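Local structure of Ufm1-specific protease (Caenorhabditis elegans, 5EJJ) at residues Phe64-Leu69 with Phe264-Asn269; Val130-Tyr135 with Ala342-Ser347; Thr235-Ile240 with Arg283-Thr288; Ala268-Met273 with His303-Thr308; Tyr293-Trp298 with Phe326-Ser331. The protein is a cysteine protease that cleaves at the C-terminal glycine of the ubiquitin-like modifier UFM1, and is required for delivering certain odorant receptors to olfactory cilia. All blocks are in the same frame, centred on the assembly; numbering follows the deposited sequence.

Interaction 1: residues Phe64-Leu69 with Phe264-Asn269; sequences FLESSL and FNRRAN
Arg-266 carries the contact between the last turn of helix 59-68 and the middle of helix 253-280, whose segments run at 136° with their axes 8.6 Å apart. Its CB points at the other helix and lies 3.4 Å from Ser-67 O. CG, anti to the carbonyl carbon, passes Ser-67 CA, and the chain then runs extended to NE, bringing CD to 3.4 Å from Glu-66 O. This carbonyl oxygen lies over one face of the guanidinium, too poorly angled to be a hydrogen-bond acceptor for NH1. NH1 donates instead to Leu-69 O at 3.0 Å with an N-H...O angle of 148°; the oxygen sits in the guanidinium plane, while the nitrogen stands well above the carbonyl plane. NE forms a salt bridge with Glu-262 and NH2 bonds to Ile-73 O, so all three nitrogens are held. The Glu-66 carboxylate adds a nearby opposite charge, well out of the guanidinium plane, and is itself salt-bridged to Arg-62. Around the pair, Leu-65 and Leu-69 of the first segment pack on Phe-38 of strand 33-40 in the MPN region, while Phe-264 rests on Val-133 and Tyr-135 of strand 127-139.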
# COMPACT_ATOMS: atom_id res chain seq x y z
N PHE A 64 19.66 4.30 4.98
CA PHE A 64 18.37 3.87 5.49
C PHE A 64 17.33 3.79 4.37
O PHE A 64 16.57 2.83 4.29
CB PHE A 64 17.84 4.74 6.61
CG PHE A 64 16.54 4.24 7.16
CD1 PHE A 64 16.52 3.13 8.01
CD2 PHE A 64 15.34 4.83 6.78
CE1 PHE A 64 15.32 2.65 8.51
CE2 PHE A 64 14.14 4.36 7.27
CZ PHE A 64 14.12 3.27 8.14
N LEU A 65 17.31 4.80 3.51
CA LEU A 65 16.38 4.82 2.40
C LEU A 65 16.53 3.59 1.53
O LEU A 65 15.56 2.85 1.35
CB LEU A 65 16.54 6.08 1.55
CG LEU A 65 16.18 7.39 2.27
CD1 LEU A 65 16.21 8.51 1.29
CD2 LEU A 65 14.83 7.31 2.92
N GLU A 66 17.74 3.35 1.03
CA GLU A 66 18.00 2.28 0.06
C GLU A 66 17.63 0.91 0.63
O GLU A 66 17.14 0.05 -0.09
CB GLU A 66 19.46 2.32 -0.39
CG GLU A 66 19.81 1.55 -1.68
CD GLU A 66 21.09 2.13 -2.37
OE1 GLU A 66 21.48 1.66 -3.48
OE2 GLU A 66 21.70 3.06 -1.78
N SER A 67 17.82 0.72 1.93
CA SER A 67 17.53 -0.58 2.52
C SER A 67 16.03 -0.82 2.59
O SER A 67 15.56 -1.94 2.85
CB SER A 67 18.14 -0.70 3.91
OG SER A 67 17.26 -0.23 4.93
N SER A 68 15.27 0.24 2.38
CA SER A 68 13.83 0.15 2.50
C SER A 68 13.11 -0.01 1.18
O SER A 68 11.92 -0.28 1.16
CB SER A 68 13.32 1.37 3.22
OG SER A 68 13.90 1.40 4.51
N LEU A 69 13.84 0.15 0.09
CA LEU A 69 13.29 0.01 -1.25
C LEU A 69 13.48 -1.40 -1.77
O LEU A 69 14.30 -2.17 -1.25
CB LEU A 69 13.96 1.02 -2.16
CG LEU A 69 13.98 2.39 -1.51
CD1 LEU A 69 14.69 3.36 -2.39
CD2 LEU A 69 12.57 2.84 -1.30
N PHE A 264 17.17 -9.91 1.20
CA PHE A 264 17.49 -10.36 2.55
C PHE A 264 18.51 -9.47 3.26
O PHE A 264 18.38 -9.20 4.46
CB PHE A 264 17.99 -11.81 2.55
CG PHE A 264 18.48 -12.25 3.88
CD1 PHE A 264 19.82 -12.29 4.15
CD2 PHE A 264 17.59 -12.54 4.89
CE1 PHE A 264 20.28 -12.66 5.41
CE2 PHE A 264 18.03 -12.90 6.16
CZ PHE A 264 19.38 -12.97 6.42
N ASN A 265 19.54 -9.03 2.54
CA ASN A 265 20.54 -8.18 3.16
C ASN A 265 19.99 -6.81 3.56
O ASN A 265 20.38 -6.27 4.59
CB ASN A 265 21.79 -8.04 2.30
CG ASN A 265 22.51 -9.38 2.08
OD1 ASN A 265 22.24 -10.38 2.75
ND2 ASN A 265 23.43 -9.39 1.12
N ARG A 266 19.05 -6.26 2.78
CA ARG A 266 18.49 -4.95 3.09
C ARG A 266 17.63 -4.99 4.33
O ARG A 266 17.64 -4.08 5.15
CB ARG A 266 17.68 -4.42 1.91
CG ARG A 266 18.53 -4.11 0.69
CD ARG A 266 17.79 -3.32 -0.32
NE ARG A 266 18.66 -2.97 -1.43
CZ ARG A 266 18.22 -2.43 -2.57
NH1 ARG A 266 16.94 -2.18 -2.76
NH2 ARG A 266 19.07 -2.13 -3.53
N ARG A 267 16.86 -6.06 4.47
CA ARG A 267 16.05 -6.24 5.66
C ARG A 267 16.91 -6.34 6.92
O ARG A 267 16.52 -5.87 7.98
CB ARG A 267 15.21 -7.49 5.54
CG ARG A 267 14.04 -7.38 4.63
CD ARG A 267 12.85 -6.89 5.40
NE ARG A 267 11.70 -6.75 4.52
CZ ARG A 267 10.54 -6.23 4.87
NH1 ARG A 267 10.35 -5.76 6.11
NH2 ARG A 267 9.56 -6.15 3.98
N ALA A 268 18.07 -7.01 6.82
CA ALA A 268 18.96 -7.12 7.97
C ALA A 268 19.53 -5.74 8.31
O ALA A 268 19.46 -5.31 9.45
CB ALA A 268 20.06 -8.10 7.72
N ASN A 269 20.07 -5.04 7.32
CA ASN A 269 20.55 -3.69 7.52
C ASN A 269 19.49 -2.77 8.10
O ASN A 269 19.78 -1.92 8.94
CB ASN A 269 21.07 -3.12 6.20
CG ASN A 269 22.24 -3.92 5.64
OD1 ASN A 269 22.97 -4.60 6.37
ND2 ASN A 269 22.43 -3.84 4.32

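Interaction 2: residues Val130-Tyr135 with Ala342-Ser347; sequences VSRVGY and ALHSES
Val-130 opens the contact with both methyls. CG2, anti to the backbone N, comes within 3.9 Å of His-344 CB, and CG1 lies 4.0 Å from Leu-343 O. Ser-131 turns its side chain away and offers its backbone instead, with CA 4.1 Å from His-344 CD2. At Arg-132 the backbone N sits over one face of the imidazole, and the side chain crosses it at about a right angle, with CG 3.4 Å from His-344 CE1. The strand carrying these residues, 127-139, is an inner strand of a five-stranded mixed sheet, lying between 199-205 and 235-247; what covers it here is a loop whose residues His-344 to Ser-347 form a type I beta turn, closed by a backbone bond from Ser-347 N to His-344 O. An alanine in place of His-344 would remove the imidazole and would probably leave the aliphatic part of Arg-132 and the backbone at Ser-131 less well covered. Arg-132 CD comes to 3.3 Å from Glu-346 OE1, and the bend at chi3 (132°) then turns NE and the guanidinium. The charged groups stay further apart, with NH1 4.3 Å from that oxygen, too far for a salt bridge, and their planes nearly perpendicular at 89°. Glu-346 O stands over the centre of the guanidinium. Arg-132 NE donates a weak bond to a water, which also bonds Ser-347 OG and accepts a weak bond from His-344 ND1.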
# COMPACT_ATOMS: atom_id res chain seq x y z
N VAL A 130 8.09 -14.01 -1.73
CA VAL A 130 8.22 -13.75 -0.31
C VAL A 130 8.59 -15.01 0.50
O VAL A 130 8.25 -16.11 0.13
CB VAL A 130 6.91 -13.13 0.22
CG1 VAL A 130 5.78 -14.06 -0.04
CG2 VAL A 130 7.00 -12.82 1.68
N SER A 131 9.31 -14.84 1.60
CA SER A 131 9.60 -15.94 2.51
C SER A 131 9.80 -15.42 3.93
O SER A 131 10.13 -14.25 4.10
CB SER A 131 10.82 -16.73 2.04
OG SER A 131 11.99 -15.93 2.05
N ARG A 132 9.54 -16.26 4.94
CA ARG A 132 9.89 -15.93 6.32
C ARG A 132 11.32 -16.34 6.53
O ARG A 132 11.77 -17.40 6.08
CB ARG A 132 9.06 -16.71 7.31
CG ARG A 132 7.84 -16.04 7.73
CD ARG A 132 7.43 -16.50 9.12
NE ARG A 132 7.13 -15.32 9.93
CZ ARG A 132 6.88 -15.35 11.23
NH1 ARG A 132 6.88 -16.53 11.86
NH2 ARG A 132 6.63 -14.21 11.88
N VAL A 133 12.05 -15.48 7.22
CA VAL A 133 13.45 -15.73 7.48
C VAL A 133 13.71 -15.31 8.91
O VAL A 133 13.17 -14.30 9.35
CB VAL A 133 14.32 -14.90 6.58
CG1 VAL A 133 15.73 -15.18 6.91
CG2 VAL A 133 14.06 -15.22 5.12
N GLY A 134 14.50 -16.08 9.64
CA GLY A 134 14.81 -15.72 11.01
C GLY A 134 16.30 -15.71 11.23
O GLY A 134 17.03 -16.41 10.53
N TYR A 135 16.77 -14.92 12.18
CA TYR A 135 18.17 -15.01 12.56
C TYR A 135 18.38 -14.61 14.00
O TYR A 135 17.48 -14.06 14.63
CB TYR A 135 19.08 -14.22 11.61
CG TYR A 135 18.58 -12.83 11.30
CD1 TYR A 135 17.70 -12.61 10.26
CD2 TYR A 135 19.00 -11.74 12.05
CE1 TYR A 135 17.25 -11.35 9.98
CE2 TYR A 135 18.56 -10.47 11.77
CZ TYR A 135 17.67 -10.29 10.74
OH TYR A 135 17.22 -9.03 10.45
N ALA A 342 -0.40 -8.15 3.56
CA ALA A 342 -0.12 -9.43 4.17
C ALA A 342 0.23 -10.36 3.02
O ALA A 342 -0.66 -10.98 2.40
CB ALA A 342 -1.32 -9.90 4.95
N LEU A 343 1.51 -10.43 2.70
CA LEU A 343 1.90 -11.14 1.50
C LEU A 343 2.25 -12.56 1.89
O LEU A 343 2.04 -13.51 1.12
CB LEU A 343 3.07 -10.44 0.80
CG LEU A 343 2.90 -8.96 0.43
CD1 LEU A 343 4.14 -8.46 -0.25
CD2 LEU A 343 1.70 -8.69 -0.47
N HIS A 344 2.78 -12.72 3.10
CA HIS A 344 3.12 -14.04 3.58
C HIS A 344 1.97 -14.63 4.40
O HIS A 344 1.32 -13.93 5.18
CB HIS A 344 4.41 -14.04 4.38
CG HIS A 344 5.00 -15.41 4.57
ND1 HIS A 344 4.91 -16.11 5.75
CD2 HIS A 344 5.66 -16.22 3.71
CE1 HIS A 344 5.49 -17.29 5.61
NE2 HIS A 344 5.96 -17.38 4.38
N SER A 345 1.72 -15.92 4.20
CA SER A 345 0.58 -16.57 4.81
C SER A 345 0.72 -16.68 6.33
O SER A 345 -0.27 -16.82 7.05
CB SER A 345 0.35 -17.94 4.18
OG SER A 345 1.54 -18.72 4.21
N GLU A 346 1.94 -16.61 6.82
CA GLU A 346 2.17 -16.69 8.26
C GLU A 346 2.28 -15.30 8.86
O GLU A 346 2.80 -15.13 9.96
CB GLU A 346 3.42 -17.53 8.57
CG GLU A 346 3.24 -19.02 8.32
CD GLU A 346 4.56 -19.81 8.34
OE1 GLU A 346 5.62 -19.22 8.70
OE2 GLU A 346 4.53 -21.02 8.00
N SER A 347 1.82 -14.30 8.13
CA SER A 347 1.88 -12.94 8.65
C SER A 347 0.59 -12.61 9.37
O SER A 347 -0.50 -13.09 9.00
CB SER A 347 2.15 -11.92 7.53
OG SER A 347 3.51 -11.94 7.13
O HOH W 1 5.49 -13.95 8.23

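Interaction 3: residues Thr235-Ile240 with Arg283-Thr288; sequences TRLVTI and RGVTTT
Strand 235-247 forms one edge of a five-stranded mixed sheet, and the loop that leads from helix 253-280 into strand 289-293 passes along its first half without joining it. The spacing is the evidence: the nearest CA atoms, those of Thr-239 and Thr-288, are 6.9 Å apart, wider than in paired strands, and no direct hydrogen bond crosses between the segments. Along the loop, Val-285 is the first residue to engage. Its CB faces the strand, and CG1, anti to the backbone N, meets Leu-237 CD2 at 3.6 Å. Leu-237 reaches back with CG also anti to its backbone N (chi1 169°), the two side chains crossing obliquely. Ile-279 of the preceding helix and Glu-144 of helix 144-156 also touch Val-285, so this apolar pair sits beside two helices. Thr-286 turns its side chain away from the strand, where OG1 makes a weak hydrogen bond with Trp-310 NE1. Its carbonyl O faces the leucine instead, 4.0 Å from Leu-237 CD1. Thr-287 follows with its CA against the same methyl, while its OG1, anti to the backbone N, stays 3.7 Å from Val-238 O, where no hydrogen bond is made. At Thr-288 the contact turns polar. OG1 lies between the backbone N and the carbonyl carbon (chi1 64°), close to the methyl CG2 of Thr-239. A water spans the remaining gap: it accepts from Thr-288 N at 3.3 Å and is hydrogen-bonded to Thr-239 OG1 at 2.9 Å.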
# COMPACT_ATOMS: atom_id res chain seq x y z
N THR A 235 23.48 -9.84 25.28
CA THR A 235 22.06 -9.88 24.91
C THR A 235 21.87 -10.64 23.60
O THR A 235 22.52 -10.33 22.60
CB THR A 235 21.51 -8.46 24.68
OG1 THR A 235 22.19 -7.54 25.54
CG2 THR A 235 20.03 -8.43 24.95
N ARG A 236 21.01 -11.66 23.61
CA ARG A 236 20.73 -12.37 22.36
C ARG A 236 19.38 -11.94 21.83
O ARG A 236 18.37 -12.02 22.51
CB ARG A 236 20.85 -13.90 22.49
CG ARG A 236 19.92 -14.53 23.53
CD ARG A 236 19.89 -16.05 23.43
NE ARG A 236 19.15 -16.54 22.26
CZ ARG A 236 17.83 -16.73 22.22
NH1 ARG A 236 17.09 -16.46 23.28
NH2 ARG A 236 17.25 -17.19 21.12
N LEU A 237 19.40 -11.47 20.59
CA LEU A 237 18.25 -10.85 19.95
C LEU A 237 17.77 -11.79 18.84
O LEU A 237 18.58 -12.32 18.08
CB LEU A 237 18.70 -9.50 19.41
CG LEU A 237 17.89 -8.61 18.47
CD1 LEU A 237 16.41 -8.51 18.82
CD2 LEU A 237 18.55 -7.24 18.49
N VAL A 238 16.45 -12.03 18.78
CA VAL A 238 15.92 -12.84 17.68
C VAL A 238 14.99 -12.08 16.75
O VAL A 238 14.08 -11.39 17.18
CB VAL A 238 15.28 -14.14 18.14
CG1 VAL A 238 14.86 -14.93 16.95
CG2 VAL A 238 16.29 -14.93 18.90
N THR A 239 15.25 -12.19 15.46
CA THR A 239 14.53 -11.44 14.45
C THR A 239 13.96 -12.44 13.48
O THR A 239 14.71 -13.26 12.94
CB THR A 239 15.50 -10.52 13.67
OG1 THR A 239 16.36 -9.83 14.59
CG2 THR A 239 14.74 -9.51 12.82
N ILE A 240 12.64 -12.40 13.29
CA ILE A 240 12.04 -13.15 12.18
C ILE A 240 11.04 -12.27 11.47
O ILE A 240 10.43 -11.39 12.09
CB ILE A 240 11.40 -14.49 12.61
CG1 ILE A 240 9.92 -14.33 12.80
CG2 ILE A 240 11.97 -14.97 13.90
CD1 ILE A 240 9.33 -15.46 13.53
N ARG A 283 16.16 3.48 24.36
CA ARG A 283 14.88 2.78 24.45
C ARG A 283 15.18 1.30 24.62
O ARG A 283 14.28 0.46 24.63
CB ARG A 283 14.02 3.03 23.21
CG ARG A 283 13.57 4.48 23.05
CD ARG A 283 12.61 4.66 21.88
NE ARG A 283 13.24 5.38 20.78
CZ ARG A 283 13.05 6.67 20.52
NH1 ARG A 283 12.23 7.39 21.27
NH2 ARG A 283 13.69 7.23 19.49
N GLY A 284 16.47 0.99 24.74
CA GLY A 284 16.93 -0.37 24.96
C GLY A 284 17.07 -1.13 23.67
O GLY A 284 16.98 -0.53 22.59
N VAL A 285 17.32 -2.44 23.77
CA VAL A 285 17.29 -3.30 22.60
C VAL A 285 15.89 -3.84 22.39
O VAL A 285 15.38 -4.63 23.17
CB VAL A 285 18.27 -4.45 22.70
CG1 VAL A 285 18.06 -5.40 21.55
CG2 VAL A 285 19.69 -3.91 22.67
N THR A 286 15.30 -3.39 21.31
CA THR A 286 13.91 -3.64 20.97
C THR A 286 13.83 -4.76 19.95
O THR A 286 14.70 -4.90 19.08
CB THR A 286 13.35 -2.37 20.29
OG1 THR A 286 13.57 -1.24 21.15
CG2 THR A 286 11.85 -2.51 19.90
N THR A 287 12.78 -5.55 20.02
CA THR A 287 12.57 -6.49 18.95
C THR A 287 11.71 -5.81 17.86
O THR A 287 10.96 -4.88 18.16
CB THR A 287 11.96 -7.77 19.50
OG1 THR A 287 11.85 -8.71 18.43
CG2 THR A 287 10.61 -7.49 20.09
N THR A 288 11.83 -6.24 16.60
CA THR A 288 11.09 -5.59 15.50
C THR A 288 9.99 -6.45 14.86
O THR A 288 9.97 -7.67 15.02
CB THR A 288 12.04 -5.10 14.38
OG1 THR A 288 12.70 -6.21 13.76
CG2 THR A 288 13.07 -4.13 14.93
O HOH W 2 14.48 -7.95 15.81

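Interaction 4: residues Ala268-Met273 with His303-Thr308; sequences ANNTMM and HLQLPT
Helix segment 268-273 and strand segment 303-306 run 37° from parallel with axes 7.6 Å apart, and their CA atoms come nearest at Thr-271 and Gln-305, 5.5 Å from each other. Asn-270 crosses this gap. Its CB points at the strand and CG is anti to the backbone N (chi1 -153°), which carries OD1 to 3.1 Å from Gln-305 N. The N-H points almost straight at the oxygen, at 173°, although the nitrogen lies above the plane of the carboxamide. Leu-304 and Leu-306 pair through their backbones with Ala-291 and Thr-289 of strand 289-293, so Gln-305 N points out from the other edge of its strand, away from 289-293, where the asparagine supplies the acceptor. The other end of the amide, ND2, donates to Ser-67 OG of helix 59-68. Gln-305 folds back against the helix with a bend at chi2; its CG lies 3.8 Å from Asn-270 CB and 3.1 Å from Thr-271 OG1, and the two amide planes stand nearly perpendicular. Gln-305 OE1 is bonded to Ser-290 OG and Arg-267 NH1, while Thr-271 OG1 is bonded to Arg-267 O and Tyr-135 OH. An alanine here, in place of Asn-270, would remove the carboxamide and would probably leave the buried Gln-305 N and Ser-67 OG each short of a partner. With every touching residue buried, the contact is polar at its centre: one side-chain amide accepts from the strand and donates to a second helix, tying three elements through a single residue.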
# COMPACT_ATOMS: atom_id res chain seq x y z
N ALA A 268 18.07 -7.01 6.82
CA ALA A 268 18.96 -7.12 7.97
C ALA A 268 19.53 -5.74 8.31
O ALA A 268 19.46 -5.31 9.45
CB ALA A 268 20.06 -8.10 7.72
N ASN A 269 20.07 -5.04 7.32
CA ASN A 269 20.55 -3.69 7.52
C ASN A 269 19.49 -2.77 8.10
O ASN A 269 19.78 -1.92 8.94
CB ASN A 269 21.07 -3.12 6.20
CG ASN A 269 22.24 -3.92 5.64
OD1 ASN A 269 22.97 -4.60 6.37
ND2 ASN A 269 22.43 -3.84 4.32
N ASN A 270 18.25 -2.93 7.66
CA ASN A 270 17.15 -2.14 8.17
C ASN A 270 16.90 -2.42 9.64
O ASN A 270 16.66 -1.49 10.39
CB ASN A 270 15.87 -2.41 7.38
CG ASN A 270 14.91 -1.23 7.40
OD1 ASN A 270 14.02 -1.13 8.25
ND2 ASN A 270 15.10 -0.30 6.46
N THR A 271 16.95 -3.69 10.03
CA THR A 271 16.77 -4.11 11.43
C THR A 271 17.90 -3.56 12.28
O THR A 271 17.69 -3.09 13.39
CB THR A 271 16.83 -5.64 11.56
OG1 THR A 271 15.75 -6.23 10.82
CG2 THR A 271 16.76 -6.06 13.03
N MET A 272 19.10 -3.65 11.71
CA MET A 272 20.30 -3.14 12.33
C MET A 272 20.12 -1.66 12.63
O MET A 272 20.28 -1.21 13.77
CB MET A 272 21.48 -3.35 11.38
CG MET A 272 22.82 -2.81 11.86
SD MET A 272 23.49 -1.38 10.96
CE MET A 272 23.13 -0.09 12.15
N MET A 273 19.74 -0.90 11.61
CA MET A 273 19.60 0.54 11.76
C MET A 273 18.51 0.96 12.76
O MET A 273 18.69 1.92 13.51
CB MET A 273 19.41 1.21 10.41
CG MET A 273 20.68 1.34 9.60
SD MET A 273 20.43 2.04 7.94
CE MET A 273 21.02 0.69 6.92
N HIS A 303 9.74 -1.42 2.31
CA HIS A 303 10.01 -2.53 3.22
C HIS A 303 10.61 -2.02 4.51
O HIS A 303 11.59 -1.31 4.50
CB HIS A 303 10.99 -3.49 2.58
CG HIS A 303 10.66 -3.82 1.17
ND1 HIS A 303 10.11 -5.02 0.80
CD2 HIS A 303 10.82 -3.10 0.03
CE1 HIS A 303 9.94 -5.03 -0.51
NE2 HIS A 303 10.36 -3.88 -1.00
N LEU A 304 10.02 -2.38 5.64
CA LEU A 304 10.47 -1.79 6.88
C LEU A 304 10.40 -2.78 8.02
O LEU A 304 9.47 -3.58 8.13
CB LEU A 304 9.61 -0.57 7.22
CG LEU A 304 9.60 0.60 6.25
CD1 LEU A 304 8.56 1.60 6.68
CD2 LEU A 304 10.98 1.24 6.17
N GLN A 305 11.43 -2.72 8.86
CA GLN A 305 11.44 -3.37 10.16
C GLN A 305 10.92 -2.32 11.13
O GLN A 305 11.47 -1.21 11.22
CB GLN A 305 12.87 -3.75 10.53
CG GLN A 305 13.50 -4.59 9.48
CD GLN A 305 12.72 -5.85 9.29
OE1 GLN A 305 12.05 -6.03 8.28
NE2 GLN A 305 12.77 -6.74 10.28
N LEU A 306 9.83 -2.65 11.83
CA LEU A 306 9.15 -1.69 12.71
C LEU A 306 9.43 -1.91 14.20
O LEU A 306 9.30 -3.03 14.71
CB LEU A 306 7.65 -1.74 12.46
CG LEU A 306 7.21 -1.31 11.08
CD1 LEU A 306 5.74 -1.52 10.96
CD2 LEU A 306 7.58 0.14 10.87
N PRO A 307 9.83 -0.84 14.90
CA PRO A 307 10.11 -0.93 16.34
C PRO A 307 8.83 -1.00 17.17
O PRO A 307 8.36 0.01 17.68
CB PRO A 307 10.88 0.37 16.63
CG PRO A 307 10.49 1.31 15.53
CD PRO A 307 10.20 0.46 14.32
N THR A 308 8.27 -2.20 17.32
CA THR A 308 6.96 -2.35 17.95
C THR A 308 6.96 -2.57 19.47
O THR A 308 5.89 -2.73 20.08
CB THR A 308 6.16 -3.47 17.28
OG1 THR A 308 7.04 -4.57 16.96
CG2 THR A 308 5.46 -2.95 16.04

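Interaction 5: residues Tyr293-Trp298 with Phe326-Ser331; sequences YLPPGW and FNLPSS
Aliphatic contacts make up the first group. Pro-295 CB meets Leu-328 CD2 at 3.8 Å, the two side chains crossing obliquely. Leu-328 has CG anti to the carbonyl carbon (chi1 -55°) and is extended beyond it, so that its end comes nearer the prolines than its CB direction alone suggests. Next to this pair, Pro-296 CG and Pro-329 CD approach to 4.2 Å, one pyrrolidine ring against the other, with Pro-296 on the exposed side. Aromatic contacts form the second group. Trp-298 and Phe-326 cross at about a right angle, with the indole CH2 atom 4.1 Å from Phe-326 CD2. The carbonyl oxygen of Phe-326 lies at the indole edge, near its plane, 3.8 Å from CZ2. Over one indole face, centrally placed, sits CG of Pro-295, 3.7 Å above the plane, so the proline touches both the leucine methyl and the indole face. Phe-326 is the first residue to leave helix 312-325, and its ring also packs on Phe-64, Leu-65 and Ser-68 of helix 59-68. No hydrogen bond links the two segments; within 293-298 a backbone bond runs from Trp-298 N to Pro-295 O at 3.2 Å. That bond closes a type II beta turn from Pro-295 to Trp-298, with Pro-296 and Gly-297 at its two central positions and the glycine at phi 100°. Proline followed by glycine is the classic occupancy of a type II turn, and here the turn lies in the loop that connects the antiparallel strands 289-293 and 302-306.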
# COMPACT_ATOMS: atom_id res chain seq x y z
N TYR A 293 4.63 -2.32 2.64
CA TYR A 293 3.58 -1.38 2.30
C TYR A 293 3.66 -1.05 0.83
O TYR A 293 4.69 -1.26 0.18
CB TYR A 293 3.76 -0.08 3.06
CG TYR A 293 3.78 -0.24 4.53
CD1 TYR A 293 4.96 -0.45 5.22
CD2 TYR A 293 2.61 -0.18 5.25
CE1 TYR A 293 4.97 -0.60 6.59
CE2 TYR A 293 2.60 -0.31 6.62
CZ TYR A 293 3.78 -0.53 7.28
OH TYR A 293 3.74 -0.67 8.64
N LEU A 294 2.57 -0.50 0.32
CA LEU A 294 2.55 0.15 -0.99
C LEU A 294 1.96 1.51 -0.75
O LEU A 294 0.76 1.67 -0.81
CB LEU A 294 1.64 -0.62 -1.95
CG LEU A 294 1.48 0.01 -3.33
CD1 LEU A 294 2.84 0.27 -3.90
CD2 LEU A 294 0.72 -0.92 -4.24
N PRO A 295 2.81 2.49 -0.42
CA PRO A 295 2.31 3.83 -0.14
C PRO A 295 1.50 4.36 -1.29
O PRO A 295 1.65 3.87 -2.41
CB PRO A 295 3.59 4.64 0.02
CG PRO A 295 4.55 3.66 0.60
CD PRO A 295 4.25 2.38 -0.15
N PRO A 296 0.62 5.34 -1.02
CA PRO A 296 -0.19 5.95 -2.08
C PRO A 296 0.71 6.54 -3.16
O PRO A 296 1.63 7.30 -2.85
CB PRO A 296 -0.95 7.07 -1.34
CG PRO A 296 -0.12 7.34 -0.13
CD PRO A 296 0.37 5.99 0.28
N GLY A 297 0.47 6.13 -4.40
CA GLY A 297 1.17 6.71 -5.52
C GLY A 297 2.30 5.84 -6.00
O GLY A 297 2.64 5.84 -7.19
N TRP A 298 2.90 5.10 -5.06
CA TRP A 298 4.07 4.26 -5.32
C TRP A 298 3.83 3.07 -6.27
O TRP A 298 2.76 2.49 -6.29
CB TRP A 298 4.60 3.73 -4.00
CG TRP A 298 5.36 4.71 -3.21
CD1 TRP A 298 5.12 6.03 -3.08
CD2 TRP A 298 6.53 4.43 -2.44
NE1 TRP A 298 6.07 6.61 -2.25
CE2 TRP A 298 6.94 5.63 -1.85
CE3 TRP A 298 7.26 3.26 -2.19
CZ2 TRP A 298 8.05 5.71 -1.04
CZ3 TRP A 298 8.35 3.35 -1.39
CH2 TRP A 298 8.74 4.56 -0.82
N PHE A 326 10.35 9.30 3.56
CA PHE A 326 9.83 8.71 2.33
C PHE A 326 8.85 9.61 1.57
O PHE A 326 8.13 9.13 0.69
CB PHE A 326 9.23 7.35 2.63
CG PHE A 326 10.24 6.35 3.04
CD1 PHE A 326 10.24 5.83 4.32
CD2 PHE A 326 11.25 5.98 2.16
CE1 PHE A 326 11.21 4.95 4.70
CE2 PHE A 326 12.21 5.10 2.53
CZ PHE A 326 12.20 4.58 3.80
N ASN A 327 8.86 10.90 1.92
CA ASN A 327 7.98 11.91 1.33
C ASN A 327 6.54 11.43 1.25
O ASN A 327 5.89 11.60 0.22
CB ASN A 327 8.45 12.34 -0.05
CG ASN A 327 9.82 12.98 -0.04
OD1 ASN A 327 10.40 13.25 -1.09
ND2 ASN A 327 10.35 13.22 1.15
N LEU A 328 6.06 10.80 2.32
CA LEU A 328 4.66 10.42 2.39
C LEU A 328 3.84 11.66 2.75
O LEU A 328 4.40 12.66 3.21
CB LEU A 328 4.47 9.33 3.41
CG LEU A 328 5.35 8.11 3.15
CD1 LEU A 328 5.08 7.00 4.17
CD2 LEU A 328 5.13 7.63 1.74
N PRO A 329 2.52 11.62 2.51
CA PRO A 329 1.69 12.80 2.80
C PRO A 329 1.21 12.79 4.24
O PRO A 329 0.98 11.72 4.80
CB PRO A 329 0.51 12.62 1.84
CG PRO A 329 0.36 11.12 1.71
CD PRO A 329 1.74 10.52 1.90
N SER A 330 1.06 13.98 4.84
CA SER A 330 0.77 14.11 6.27
C SER A 330 -0.72 14.15 6.65
O SER A 330 -1.07 14.08 7.81
CB SER A 330 1.45 15.36 6.81
OG SER A 330 1.05 16.48 6.05
N SER A 331 -1.57 14.24 5.65
CA SER A 331 -3.00 14.32 5.88
C SER A 331 -3.65 13.04 6.42
O SER A 331 -4.82 13.06 6.80
CB SER A 331 -3.70 14.69 4.57
OG SER A 331 -3.70 13.58 3.68

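Interactions 1 and 4 are buried and polar, and share helix 253-280, their centres about 8 Å apart. Interactions 2 and 3 lie on neighbouring strands of one sheet, joined by the backbone bond between Tyr-135 and Thr-239; both set a loop against a strand with water in between, interaction 2 being more charged and more buried, interaction 3 more apolar and nearer the surface. Interaction 5 differs again, being apolar and aromatic with no hydrogen bond across it, yet its Phe-326 packs on Leu-304 of interaction 4. All five lie away from the inferred active-site residues.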